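PDB 6FTH: extracellular solute-binding protein, family 1 from Bifidobacterium longum subsp. infantis, which probably binds human milk oligosaccharides outside the cell and delivers them to an ABC transporter for import. Local coordinates for residues V32-P38 with E61-E67; W70-K74 with H89-N95; E177-K181 with K260-L266. One frame throughout, in Å; residues are numbered along the deposited sequence.

Contact 1: V32-P38 with E61-E67; sequences VLVVKRP and EWQEVSE
Residues 32-36 and 61-66 are neighbouring parallel strands in extended conformation, their axes 4.7 Å apart at closest approach and their directions 27° apart (signed crossing angle -27°). The register pairs V32 with W62, L33 with Q63, V34 with E64 and V35 with V65, with CA-CA distances of 4.6 to 5.0 Å.

Five backbone hydrogen bonds fix it: V32 N to E61 O (3.0 Å), Q63 N to V32 O (2.8 Å), V34 N to Q63 O (2.8 Å), V65 N to V34 O (3.1 Å) and K36 N to V65 O (2.9 Å). CA-H...O contacts lie between them, such as V35 CA to V65 O at 3.3 Å. Beyond the ladder, a water accepts from E67 N (3.0 Å) and donates to K36 O (2.7 Å).

With helix 47-56 the strands form a beta-alpha-beta unit, consistent with an alpha/beta lobe of the solute-binding-protein fold; strand 59-66 is the outermost of its sheet in this chain, and strand 29-36 pairs on its other flank with 86-88.

Apolar contacts occur on both faces. L33 CD1 meets V65 CG1 (3.8 Å) and V35 CG2 meets V65 CG2 (3.7 Å) on the face that W70 of helix 67-80 packs against. On the V32, V34 and W62 face, V34 CG2 lies at the indole edge, 3.7 Å from W62 CE3, and V32 CG1 is 3.7 Å from W62 CZ3.

The charged pair shares this second face: K36, m at all four chi angles, curls back to put NZ 2.7 Å from E64 OE1 in a salt bridge. K36 NZ also bonds D41 O, and E64 OE1 receives I43 N.

Contact 2: W70-K74 with H89-N95; sequences WAQQK and HAFFPAN
K74 NZ donates to N95 OD1 at 2.7 Å, and W70 NE1 donates to A90 O at 2.9 Å (N-H...O angle 148°). N95 OD1 also receives F92 N at 2.9 Å, tying the start of the helix that follows N-cap F92 to the lysine. One water accepts from K74 NZ (2.7 Å) and donates to A90 O (3.3 Å). The donors W70 and K74 lie one helical turn apart, both with chi1 t and CB directed toward 89-95; the latter segment is loop through F92, then helical from P93. The nearest CA pair is W70 with A90, 7.6 Å apart.

Packing centres on W70: CZ2 lies 3.7 Å from A90 CB and 3.5 Å from F91 CE1. The indole edge addresses the F91 ring face in an offset edge-to-face pair, centroids 5.4 Å apart and planes at 76°. K74 CD lies 3.4 Å from A90 O.

The contact thus ties helix 67-80 to the loop joining strand 86-88 to helix 93-98, while W70 also packs on L33 and V35 of strand 29-36.

Contact 3: E177-K181 with K260-L266; sequences ENVLK and KLISEGL
A four-residue salt-bridge network, E177, K181, K260 and E264, spans the contact between helix 173-185 and the C-terminal end of helix 249-263. Segment 177-181 is helical throughout; 260-263 is helical and E264 is the first residue to leave helical phi/psi. The nearest CA pairs are E177 with L261 (7.2 Å) and L180 with L266 (6.3 Å).

E177, extended with chi1 and chi2 both t, reaches across to put OE1 2.8 Å from K260 NZ, whose side chain is t at all four chi angles. E177 OE2 lies 2.5 Å from E264 OE1. K181 (chi1 m, then t throughout) lies near both acids: K181 NZ is 3.2 Å from E177 OE2 within its own helix and 3.5 Å from E264 OE2 across the gap, both weak bonds.

Beside the charges, leucines close the interface. L180 CD1 is 3.9 Å from L261 CD1, and L180 CB is 4.1 Å from L266 CD1. L266 CD2 approaches L180 O at 3.7 Å and K181 CA at 3.9 Å. The aliphatic part of K181 joins in, CG lying 4.0 Å from L266 CD1. L180 also touches P198 and M199 of strand 197-199, and the backbone of L266 bonds to M199.

What brings L266 back toward helix 173-185 is the turn that ends helix 249-263: L266 N donates to L261 O (2.9 Å) and G265 N to I262 O (3.0 Å), with G265 at phi 72° as the C-prime residue, the signature of a Schellman motif.

Overall arrangement
Contacts 1 and 2 are neighbours, with centres 12 Å apart, and share elements: strand 59-66 leads directly into helix 67-80. W70 serves both, and E67 OE2 lies 2.7 Å from H89 NE2, a probable hydrogen bond. Contact 3 stands on the opposite side of the chain's centre, its own centre 46 Å from contact 1 and 42 Å from contact 2. Each has a buried part: V32 to V35 in contact 1, W70, A90 and F91 in contact 2, E177 and the leucines in contact 3; E61, Q63, K181 and K260 are exposed. Contact 1 alone has backbone-to-backbone bonds across its segments; contact 2 relies on side-chain donors and an aromatic pair, contact 3 on ion pairs beside leucines.

Contact 1: V32-P38 with E61-E67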
loop_
_atom_site.group_PDB
_atom_site.type_symbol
_atom_site.label_atom_id
_atom_site.label_comp_id
_atom_site.label_asym_id
_atom_site.label_seq_id
_atom_site.Cartn_x
_atom_site.Cartn_y
_atom_site.Cartn_z
ATOM N N VAL A 32 -10.641 -18.404 16.454
ATOM C CA VAL A 32 -9.874 -17.322 15.839
ATOM C C VAL A 32 -9.616 -17.660 14.376
ATOM O O VAL A 32 -8.821 -18.554 14.066
ATOM C CB VAL A 32 -8.556 -17.055 16.573
ATOM C CG1 VAL A 32 -7.863 -15.852 15.948
ATOM C CG2 VAL A 32 -8.789 -16.816 18.046
ATOM N N LEU A 33 -10.271 -16.932 13.475
ATOM C CA LEU A 33 -9.950 -17.026 12.060
ATOM C C LEU A 33 -8.771 -16.109 11.770
ATOM O O LEU A 33 -8.790 -14.928 12.148
ATOM C CB LEU A 33 -11.150 -16.603 11.209
ATOM C CG LEU A 33 -10.860 -16.402 9.716
ATOM C CD1 LEU A 33 -10.523 -17.709 9.039
ATOM C CD2 LEU A 33 -12.069 -15.733 9.035
ATOM N N VAL A 34 -7.748 -16.646 11.111
ATOM C CA VAL A 34 -6.594 -15.853 10.697
ATOM C C VAL A 34 -6.404 -16.032 9.203
ATOM O O VAL A 34 -6.169 -17.150 8.732
ATOM C CB VAL A 34 -5.304 -16.247 11.433
ATOM C CG1 VAL A 34 -4.174 -15.268 11.076
ATOM C CG2 VAL A 34 -5.519 -16.351 12.932
ATOM N N VAL A 35 -6.501 -14.938 8.467
ATOM C CA VAL A 35 -6.181 -14.903 7.048
ATOM C C VAL A 35 -4.673 -14.707 6.963
ATOM O O VAL A 35 -4.132 -13.746 7.529
ATOM C CB VAL A 35 -6.941 -13.774 6.336
ATOM C CG1 VAL A 35 -6.647 -13.767 4.854
ATOM C CG2 VAL A 35 -8.452 -13.880 6.600
ATOM N N LYS A 36 -3.991 -15.642 6.307
ATOM C CA LYS A 36 -2.544 -15.781 6.389
ATOM C C LYS A 36 -1.806 -15.169 5.199
ATOM O O LYS A 36 -2.212 -15.306 4.036
ATOM C CB LYS A 36 -2.168 -17.262 6.481
ATOM C CG LYS A 36 -2.647 -17.981 7.737
ATOM C CD LYS A 36 -1.936 -17.571 9.052
ATOM C CE LYS A 36 -0.459 -17.935 9.078
ATOM N NZ LYS A 36 -0.270 -19.397 8.728
ATOM N N ARG A 37 -0.684 -14.527 5.500
ATOM C CA ARG A 37 0.254 -14.132 4.467
ATOM C C ARG A 37 0.834 -15.381 3.801
ATOM O O ARG A 37 1.031 -16.410 4.454
ATOM C CB ARG A 37 1.409 -13.391 5.121
ATOM C CG ARG A 37 2.388 -12.732 4.192
ATOM C CD ARG A 37 3.588 -12.319 4.995
ATOM N NE ARG A 37 4.564 -11.558 4.239
ATOM C CZ ARG A 37 5.503 -12.089 3.459
ATOM N NH1 ARG A 37 5.584 -13.407 3.277
ATOM N NH2 ARG A 37 6.369 -11.298 2.841
ATOM N N PRO A 38 1.151 -15.312 2.514
ATOM C CA PRO A 38 1.937 -16.394 1.922
ATOM C C PRO A 38 3.259 -16.573 2.657
ATOM O O PRO A 38 3.775 -15.651 3.300
ATOM C CB PRO A 38 2.160 -15.926 0.478
ATOM C CG PRO A 38 1.016 -15.024 0.190
ATOM C CD PRO A 38 0.719 -14.323 1.512
ATOM N N GLU A 61 -9.044 -21.953 19.271
ATOM C CA GLU A 61 -9.300 -22.816 18.126
ATOM C C GLU A 61 -8.951 -22.022 16.873
ATOM O O GLU A 61 -9.756 -21.220 16.387
ATOM C CB GLU A 61 -10.754 -23.267 18.141
ATOM C CG GLU A 61 -11.076 -24.113 19.362
ATOM C CD GLU A 61 -12.412 -24.829 19.263
ATOM O OE1 GLU A 61 -13.246 -24.445 18.409
ATOM O OE2 GLU A 61 -12.622 -25.776 20.046
ATOM N N TRP A 62 -7.749 -22.253 16.347
ATOM C CA TRP A 62 -7.274 -21.510 15.189
ATOM C C TRP A 62 -7.921 -22.063 13.926
ATOM O O TRP A 62 -8.069 -23.281 13.761
ATOM C CB TRP A 62 -5.752 -21.628 15.047
ATOM C CG TRP A 62 -4.907 -21.092 16.188
ATOM C CD1 TRP A 62 -4.252 -21.825 17.132
ATOM C CD2 TRP A 62 -4.596 -19.716 16.470
ATOM N NE1 TRP A 62 -3.568 -21.007 17.985
ATOM C CE2 TRP A 62 -3.763 -19.705 17.607
ATOM C CE3 TRP A 62 -4.951 -18.500 15.885
ATOM C CZ2 TRP A 62 -3.280 -18.534 18.163
ATOM C CZ3 TRP A 62 -4.471 -17.339 16.443
ATOM C CH2 TRP A 62 -3.642 -17.365 17.576
ATOM N N GLN A 63 -8.312 -21.158 13.034
ATOM C CA GLN A 63 -8.761 -21.497 11.693
ATOM C C GLN A 63 -7.972 -20.612 10.741
ATOM O O GLN A 63 -8.015 -19.387 10.860
ATOM C CB GLN A 63 -10.255 -21.219 11.539
ATOM C CG GLN A 63 -10.792 -21.580 10.164
ATOM C CD GLN A 63 -12.230 -21.133 9.962
ATOM O OE1 GLN A 63 -12.931 -20.783 10.920
ATOM N NE2 GLN A 63 -12.674 -21.133 8.706
ATOM N N GLU A 64 -7.239 -21.217 9.822
ATOM C CA GLU A 64 -6.395 -20.479 8.897
ATOM C C GLU A 64 -6.937 -20.583 7.481
ATOM O O GLU A 64 -7.424 -21.641 7.063
ATOM C CB GLU A 64 -4.971 -21.018 8.929
ATOM C CG GLU A 64 -4.312 -20.848 10.272
ATOM C CD GLU A 64 -2.983 -21.568 10.339
ATOM O OE1 GLU A 64 -1.935 -20.924 10.168
ATOM O OE2 GLU A 64 -2.997 -22.803 10.526
ATOM N N VAL A 65 -6.850 -19.479 6.750
ATOM C CA VAL A 65 -7.240 -19.428 5.345
ATOM C C VAL A 65 -6.247 -18.562 4.584
ATOM O O VAL A 65 -5.701 -17.591 5.123
ATOM C CB VAL A 65 -8.668 -18.878 5.180
ATOM C CG1 VAL A 65 -9.644 -19.726 5.981
ATOM C CG2 VAL A 65 -8.737 -17.428 5.629
ATOM N N SER A 66 -6.008 -18.912 3.323
ATOM C CA SER A 66 -5.153 -18.088 2.480
ATOM C C SER A 66 -5.877 -16.806 2.084
ATOM O O SER A 66 -7.105 -16.697 2.163
ATOM C CB SER A 66 -4.750 -18.832 1.208
ATOM O OG SER A 66 -5.871 -18.973 0.348
ATOM N N GLU A 67 -5.088 -15.823 1.649
ATOM C CA GLU A 67 -5.662 -14.573 1.171
ATOM C C GLU A 67 -6.519 -14.810 -0.067
ATOM O O GLU A 67 -7.611 -14.245 -0.187
ATOM C CB GLU A 67 -4.539 -13.566 0.915
ATOM C CG GLU A 67 -3.946 -13.032 2.223
ATOM C CD GLU A 67 -2.731 -12.144 2.048
ATOM O OE1 GLU A 67 -2.027 -12.190 1.011
ATOM O OE2 GLU A 67 -2.474 -11.389 3.007
HETATM O O HOH W 1 -2.104 -16.447 1.618
#

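Contact 2: W70-K74 with H89-N95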
loop_
_atom_site.group_PDB
_atom_site.type_symbol
_atom_site.label_atom_id
_atom_site.label_comp_id
_atom_site.label_asym_id
_atom_site.label_seq_id
_atom_site.Cartn_x
_atom_site.Cartn_y
_atom_site.Cartn_z
ATOM N N TRP A 70 -9.759 -16.449 1.048
ATOM C CA TRP A 70 -10.617 -15.524 1.779
ATOM C C TRP A 70 -11.306 -14.538 0.836
ATOM O O TRP A 70 -12.475 -14.203 1.026
ATOM C CB TRP A 70 -9.791 -14.803 2.846
ATOM C CG TRP A 70 -10.596 -13.820 3.622
ATOM C CD1 TRP A 70 -10.411 -12.485 3.661
ATOM C CD2 TRP A 70 -11.739 -14.096 4.440
ATOM N NE1 TRP A 70 -11.366 -11.900 4.452
ATOM C CE2 TRP A 70 -12.190 -12.864 4.950
ATOM C CE3 TRP A 70 -12.414 -15.260 4.798
ATOM C CZ2 TRP A 70 -13.288 -12.762 5.797
ATOM C CZ3 TRP A 70 -13.505 -15.162 5.627
ATOM C CH2 TRP A 70 -13.929 -13.925 6.126
ATOM N N ALA A 71 -10.593 -14.054 -0.176
ATOM C CA ALA A 71 -11.191 -13.113 -1.117
ATOM C C ALA A 71 -12.469 -13.670 -1.720
ATOM O O ALA A 71 -13.426 -12.923 -1.965
ATOM C CB ALA A 71 -10.187 -12.830 -2.223
ATOM N N GLN A 72 -12.505 -14.980 -1.935
ATOM C CA GLN A 72 -13.644 -15.657 -2.541
ATOM C C GLN A 72 -14.714 -16.062 -1.533
ATOM O O GLN A 72 -15.871 -16.269 -1.923
ATOM C CB GLN A 72 -13.146 -16.921 -3.247
ATOM C CG GLN A 72 -12.401 -16.640 -4.531
ATOM C CD GLN A 72 -13.332 -16.184 -5.668
ATOM O OE1 GLN A 72 -13.173 -15.086 -6.220
ATOM N NE2 GLN A 72 -14.304 -17.032 -6.021
ATOM N N GLN A 73 -14.368 -16.180 -0.257
ATOM C CA GLN A 73 -15.313 -16.630 0.756
ATOM C C GLN A 73 -15.912 -15.499 1.575
ATOM O O GLN A 73 -16.935 -15.722 2.230
ATOM C CB GLN A 73 -14.629 -17.601 1.728
ATOM C CG GLN A 73 -14.100 -18.878 1.097
ATOM C CD GLN A 73 -13.192 -19.669 2.037
ATOM O OE1 GLN A 73 -13.022 -19.322 3.213
ATOM N NE2 GLN A 73 -12.593 -20.726 1.516
ATOM N N LYS A 74 -15.324 -14.293 1.542
ATOM C CA LYS A 74 -15.690 -13.265 2.514
ATOM C C LYS A 74 -17.156 -12.863 2.392
ATOM O O LYS A 74 -17.868 -12.771 3.399
ATOM C CB LYS A 74 -14.788 -12.031 2.377
ATOM C CG LYS A 74 -15.215 -10.896 3.311
ATOM C CD LYS A 74 -14.103 -9.885 3.584
ATOM C CE LYS A 74 -13.938 -8.895 2.475
ATOM N NZ LYS A 74 -13.055 -7.766 2.888
ATOM N N HIS A 89 -7.126 -10.021 10.028
ATOM C CA HIS A 89 -6.794 -9.789 8.614
ATOM C C HIS A 89 -7.960 -10.209 7.713
ATOM O O HIS A 89 -7.767 -10.653 6.573
ATOM C CB HIS A 89 -5.465 -10.469 8.226
ATOM C CG HIS A 89 -4.999 -10.219 6.809
ATOM N ND1 HIS A 89 -5.277 -9.063 6.109
ATOM C CD2 HIS A 89 -4.258 -10.987 5.973
ATOM C CE1 HIS A 89 -4.739 -9.134 4.902
ATOM N NE2 HIS A 89 -4.119 -10.291 4.792
ATOM N N ALA A 90 -9.175 -10.055 8.235
ATOM C CA ALA A 90 -10.370 -10.546 7.567
ATOM C C ALA A 90 -11.333 -9.443 7.162
ATOM O O ALA A 90 -11.786 -9.428 6.003
ATOM C CB ALA A 90 -11.073 -11.560 8.483
ATOM N N PHE A 91 -11.667 -8.533 8.076
ATOM C CA PHE A 91 -12.734 -7.555 7.880
ATOM C C PHE A 91 -12.230 -6.123 8.000
ATOM O O PHE A 91 -11.586 -5.750 8.991
ATOM C CB PHE A 91 -13.868 -7.786 8.876
ATOM C CG PHE A 91 -14.456 -9.163 8.788
ATOM C CD1 PHE A 91 -15.145 -9.554 7.659
ATOM C CD2 PHE A 91 -14.349 -10.050 9.835
ATOM C CE1 PHE A 91 -15.663 -10.837 7.564
ATOM C CE2 PHE A 91 -14.878 -11.323 9.749
ATOM C CZ PHE A 91 -15.551 -11.707 8.611
ATOM N N PHE A 92 -12.530 -5.331 6.987
ATOM C CA PHE A 92 -12.245 -3.912 7.008
ATOM C C PHE A 92 -13.416 -3.165 7.616
ATOM O O PHE A 92 -14.538 -3.690 7.689
ATOM C CB PHE A 92 -12.034 -3.410 5.585
ATOM C CG PHE A 92 -10.735 -3.817 4.996
ATOM C CD1 PHE A 92 -10.606 -5.029 4.341
ATOM C CD2 PHE A 92 -9.618 -3.004 5.115
ATOM C CE1 PHE A 92 -9.386 -5.413 3.809
ATOM C CE2 PHE A 92 -8.393 -3.395 4.578
ATOM C CZ PHE A 92 -8.283 -4.593 3.936
ATOM N N PRO A 93 -13.198 -1.922 8.045
ATOM C CA PRO A 93 -14.319 -1.140 8.571
ATOM C C PRO A 93 -15.498 -1.089 7.616
ATOM O O PRO A 93 -16.642 -1.206 8.061
ATOM C CB PRO A 93 -13.691 0.240 8.795
ATOM C CG PRO A 93 -12.238 -0.074 9.131
ATOM C CD PRO A 93 -11.900 -1.248 8.239
ATOM N N ALA A 94 -15.241 -0.941 6.315
ATOM C CA ALA A 94 -16.341 -0.894 5.351
ATOM C C ALA A 94 -17.173 -2.174 5.385
ATOM O O ALA A 94 -18.393 -2.129 5.200
ATOM C CB ALA A 94 -15.792 -0.656 3.944
ATOM N N ASN A 95 -16.529 -3.332 5.598
ATOM C CA ASN A 95 -17.273 -4.592 5.655
ATOM C C ASN A 95 -18.185 -4.640 6.877
ATOM O O ASN A 95 -19.346 -5.052 6.782
ATOM C CB ASN A 95 -16.316 -5.785 5.698
ATOM C CG ASN A 95 -15.380 -5.851 4.506
ATOM O OD1 ASN A 95 -14.169 -6.068 4.661
ATOM N ND2 ASN A 95 -15.927 -5.689 3.307
HETATM O O HOH W 2 -10.627 -8.921 2.978
HETATM O O HOH W 3 -13.628 -5.319 0.936
#

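Contact 3: E177-K181 with K260-L266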
loop_
_atom_site.group_PDB
_atom_site.type_symbol
_atom_site.label_atom_id
_atom_site.label_comp_id
_atom_site.label_asym_id
_atom_site.label_seq_id
_atom_site.Cartn_x
_atom_site.Cartn_y
_atom_site.Cartn_z
ATOM N N GLU A 177 13.132 12.686 -20.903
ATOM C CA GLU A 177 13.083 12.156 -22.256
ATOM C C GLU A 177 14.488 12.060 -22.844
ATOM O O GLU A 177 14.848 11.042 -23.466
ATOM C CB GLU A 177 12.167 13.026 -23.124
ATOM C CG GLU A 177 12.000 12.482 -24.508
ATOM C CD GLU A 177 11.144 13.357 -25.401
ATOM O OE1 GLU A 177 10.762 14.479 -24.997
ATOM O OE2 GLU A 177 10.845 12.900 -26.522
ATOM N N ASN A 178 15.313 13.082 -22.621
ATOM C CA ASN A 178 16.674 13.058 -23.162
ATOM C C ASN A 178 17.479 11.906 -22.579
ATOM O O ASN A 178 18.199 11.205 -23.310
ATOM C CB ASN A 178 17.356 14.392 -22.890
ATOM C CG ASN A 178 18.776 14.441 -23.414
ATOM O OD1 ASN A 178 19.003 14.411 -24.631
ATOM N ND2 ASN A 178 19.746 14.534 -22.499
ATOM N N VAL A 179 17.377 11.691 -21.263
ATOM C CA VAL A 179 18.058 10.563 -20.628
ATOM C C VAL A 179 17.597 9.239 -21.221
ATOM O O VAL A 179 18.408 8.335 -21.493
ATOM C CB VAL A 179 17.815 10.605 -19.103
ATOM C CG1 VAL A 179 18.160 9.279 -18.465
ATOM C CG2 VAL A 179 18.575 11.761 -18.476
ATOM N N LEU A 180 16.286 9.085 -21.423
ATOM C CA LEU A 180 15.775 7.822 -21.920
ATOM C C LEU A 180 16.255 7.555 -23.341
ATOM O O LEU A 180 16.544 6.408 -23.683
ATOM C CB LEU A 180 14.249 7.820 -21.862
ATOM C CG LEU A 180 13.625 7.886 -20.453
ATOM C CD1 LEU A 180 12.145 7.912 -20.586
ATOM C CD2 LEU A 180 14.054 6.714 -19.594
ATOM N N LYS A 181 16.337 8.597 -24.184
ATOM C CA LYS A 181 16.878 8.419 -25.534
ATOM C C LYS A 181 18.321 7.943 -25.486
ATOM O O LYS A 181 18.734 7.101 -26.292
ATOM C CB LYS A 181 16.779 9.721 -26.325
ATOM C CG LYS A 181 15.338 10.104 -26.696
ATOM C CD LYS A 181 15.204 11.436 -27.408
ATOM C CE LYS A 181 13.736 11.696 -27.792
ATOM N NZ LYS A 181 13.534 13.098 -28.321
ATOM N N LYS A 260 4.196 9.961 -26.207
ATOM C CA LYS A 260 5.408 10.402 -26.871
ATOM C C LYS A 260 6.536 9.415 -26.612
ATOM O O LYS A 260 7.192 8.939 -27.544
ATOM C CB LYS A 260 5.785 11.806 -26.394
ATOM C CG LYS A 260 6.997 12.392 -27.139
ATOM C CD LYS A 260 7.414 13.758 -26.608
ATOM C CE LYS A 260 8.433 14.414 -27.559
ATOM N NZ LYS A 260 9.101 15.609 -26.972
ATOM N N LEU A 261 6.743 9.059 -25.346
ATOM C CA LEU A 261 7.789 8.108 -24.995
ATOM C C LEU A 261 7.583 6.772 -25.697
ATOM O O LEU A 261 8.533 6.194 -26.245
ATOM C CB LEU A 261 7.815 7.895 -23.486
ATOM C CG LEU A 261 8.155 9.103 -22.600
ATOM C CD1 LEU A 261 8.397 8.670 -21.133
ATOM C CD2 LEU A 261 9.321 9.910 -23.094
ATOM N N ILE A 262 6.357 6.241 -25.641
ATOM C CA ILE A 262 6.048 4.962 -26.281
ATOM C C ILE A 262 6.303 5.038 -27.779
ATOM O O ILE A 262 6.907 4.130 -28.369
ATOM C CB ILE A 262 4.601 4.538 -25.950
ATOM C CG1 ILE A 262 4.493 4.112 -24.491
ATOM C CG2 ILE A 262 4.145 3.365 -26.841
ATOM C CD1 ILE A 262 3.067 4.053 -23.968
ATOM N N SER A 263 5.871 6.125 -28.414
ATOM C CA SER A 263 6.028 6.270 -29.858
ATOM C C SER A 263 7.497 6.363 -30.262
ATOM O O SER A 263 7.843 6.038 -31.406
ATOM C CB SER A 263 5.248 7.502 -30.333
ATOM O OG SER A 263 5.937 8.708 -30.058
ATOM N N GLU A 264 8.364 6.769 -29.336
ATOM C CA GLU A 264 9.798 6.863 -29.549
ATOM C C GLU A 264 10.539 5.593 -29.153
ATOM O O GLU A 264 11.773 5.578 -29.190
ATOM C CB GLU A 264 10.351 8.087 -28.796
ATOM C CG GLU A 264 9.845 9.409 -29.375
ATOM C CD GLU A 264 10.322 10.643 -28.646
ATOM O OE1 GLU A 264 10.447 10.641 -27.395
ATOM O OE2 GLU A 264 10.559 11.653 -29.325
ATOM N N GLY A 265 9.831 4.523 -28.794
ATOM C CA GLY A 265 10.490 3.301 -28.407
ATOM C C GLY A 265 11.177 3.363 -27.067
ATOM O O GLY A 265 12.099 2.575 -26.814
ATOM N N LEU A 266 10.763 4.278 -26.185
ATOM C CA LEU A 266 11.409 4.423 -24.888
ATOM C C LEU A 266 10.730 3.632 -23.780
ATOM O O LEU A 266 11.297 3.509 -22.685
ATOM C CB LEU A 266 11.487 5.894 -24.521
ATOM C CG LEU A 266 12.118 6.788 -25.602
ATOM C CD1 LEU A 266 12.045 8.260 -25.277
ATOM C CD2 LEU A 266 13.581 6.404 -25.855
#